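Side-chain contact in galactonate dehydratase (PDB 5OLC), which is an enzyme of the enolase superfamily, with a mandelate racemase-type N-terminal domain and an enolase-like C-terminal domain of TIM-barrel type: residues Met336-Thr341 with Gly359-Pro364. Numbering follows the deposited sequence.
Sequences MELDRT and GHLEVP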
# COMPACT_ATOMS: atom_id res chain seq x y z
N MET A 336 23.34 24.89 14.24
CA MET A 336 23.61 25.09 12.82
C MET A 336 25.05 24.70 12.50
O MET A 336 25.87 24.60 13.43
CB MET A 336 23.30 26.53 12.38
CG MET A 336 24.33 27.53 12.84
SD MET A 336 24.07 29.13 12.09
CE MET A 336 25.49 29.91 12.60
N GLU A 337 25.37 24.48 11.21
CA GLU A 337 26.72 24.08 10.82
C GLU A 337 27.70 25.25 10.79
O GLU A 337 27.62 26.13 9.93
CB GLU A 337 26.73 23.30 9.49
CG GLU A 337 28.02 22.53 9.25
CD GLU A 337 28.00 21.44 8.19
OE1 GLU A 337 26.95 20.78 8.02
OE2 GLU A 337 29.08 21.19 7.60
N LEU A 338 28.67 25.23 11.72
CA LEU A 338 29.71 26.24 11.79
C LEU A 338 31.06 25.62 11.43
O LEU A 338 31.71 25.00 12.29
CB LEU A 338 29.74 26.91 13.17
CG LEU A 338 30.50 28.23 13.29
CD1 LEU A 338 29.77 29.39 12.60
CD2 LEU A 338 30.73 28.58 14.72
N ASP A 339 31.47 25.74 10.14
CA ASP A 339 32.75 25.23 9.62
C ASP A 339 33.92 25.86 10.36
O ASP A 339 34.09 27.08 10.31
CB ASP A 339 32.87 25.48 8.10
CG ASP A 339 34.14 24.95 7.44
OD1 ASP A 339 34.62 23.87 7.85
OD2 ASP A 339 34.65 25.61 6.50
N ARG A 340 34.70 25.05 11.09
CA ARG A 340 35.83 25.57 11.88
C ARG A 340 37.22 25.23 11.27
O ARG A 340 38.25 25.49 11.89
CB ARG A 340 35.74 25.14 13.36
CG ARG A 340 34.51 25.65 14.14
CD ARG A 340 34.10 27.09 13.87
NE ARG A 340 35.11 28.07 14.28
CZ ARG A 340 35.27 29.26 13.71
NH1 ARG A 340 34.51 29.63 12.69
NH2 ARG A 340 36.21 30.09 14.15
N THR A 341 37.22 24.71 10.03
CA THR A 341 38.43 24.35 9.28
C THR A 341 39.17 25.61 8.80
O THR A 341 38.72 26.74 9.05
CB THR A 341 38.09 23.39 8.11
OG1 THR A 341 37.24 24.06 7.17
CG2 THR A 341 37.45 22.08 8.58
N GLY A 359 30.34 28.97 23.03
CA GLY A 359 29.43 28.10 22.29
C GLY A 359 28.15 28.72 21.77
O GLY A 359 27.47 28.11 20.94
N HIS A 360 27.79 29.92 22.26
CA HIS A 360 26.56 30.59 21.86
C HIS A 360 26.80 31.70 20.85
O HIS A 360 27.66 32.55 21.05
CB HIS A 360 25.75 31.11 23.07
CG HIS A 360 25.33 30.04 24.05
ND1 HIS A 360 24.97 28.77 23.64
CD2 HIS A 360 25.20 30.12 25.40
CE1 HIS A 360 24.66 28.11 24.75
NE2 HIS A 360 24.78 28.88 25.83
N LEU A 361 26.01 31.67 19.77
CA LEU A 361 25.99 32.61 18.65
C LEU A 361 24.78 33.49 18.84
O LEU A 361 23.75 33.02 19.31
CB LEU A 361 25.88 31.82 17.34
CG LEU A 361 26.30 32.55 16.08
CD1 LEU A 361 27.25 31.73 15.29
CD2 LEU A 361 25.11 32.91 15.25
N GLU A 362 24.89 34.78 18.49
CA GLU A 362 23.82 35.75 18.68
C GLU A 362 23.40 36.33 17.35
O GLU A 362 24.22 36.93 16.64
CB GLU A 362 24.28 36.85 19.64
CG GLU A 362 23.20 37.77 20.18
CD GLU A 362 23.77 38.80 21.13
OE1 GLU A 362 24.32 38.41 22.19
OE2 GLU A 362 23.74 40.01 20.78
N VAL A 363 22.12 36.14 17.02
CA VAL A 363 21.51 36.60 15.77
C VAL A 363 21.66 38.13 15.66
O VAL A 363 21.35 38.82 16.62
CB VAL A 363 20.02 36.14 15.65
CG1 VAL A 363 19.39 36.54 14.31
CG2 VAL A 363 19.88 34.63 15.87
N PRO A 364 22.19 38.66 14.52
CA PRO A 364 22.31 40.12 14.39
C PRO A 364 20.98 40.83 14.07
O PRO A 364 20.07 40.22 13.50
CB PRO A 364 23.36 40.28 13.28
CG PRO A 364 23.14 39.10 12.41
CD PRO A 364 22.64 37.98 13.29
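D339 OD1 accepts a hydrogen bond of 2.7 Å from T341 OG1, at the end of strand 337-339, from which L338, with M336 just before it, lies against L361. The hydroxyl reaches OD1 on its syn side, 25° out of the carboxylate plane. The backbone N of T341 also points to D339 OD1, but at 3.5 Å that bond is weak. The other oxygen, OD2, forms a salt bridge with R37 on strand 36-46. The carboxylate is therefore held at both oxygens, and this bridge ties the strand end to the N-terminal domain.

The contact between the segments is wholly apolar. M336 CE lies 3.7 Å from L361 CD1. The same M336 CE is 4.0 Å from L361 CD2, so the methionine methyl meets both branches of the leucine. The two side chains cross at about a right angle. At chi1 75° the first bond of M336's side chain is flanked by both backbone branches. From there the chain runs extended, which carries CE out to the leucine. L338 adds a looser touch, with its CD1 4.4 Å from L361 CD1.

No hydrogen bond joins the two segments. Each pairs instead with strand 136-142: 337-339 runs parallel to it, as the last barrel strand beside the first, and 360-362 runs antiparallel. E362 also bonds through its backbone to K355 of strand 350-357. V316 of helix 309-321 touches both M336 and L361. I354 and L356 also pack on L361. E337, between the two apolar residues, makes a salt bridge to K172.

With three buried side chains and no polar atom shared, the direct touch is small and probably rests on van der Waals contact and burial from water. Backbone pairing of both segments with strand 136-142 probably fixes how they stand to each other.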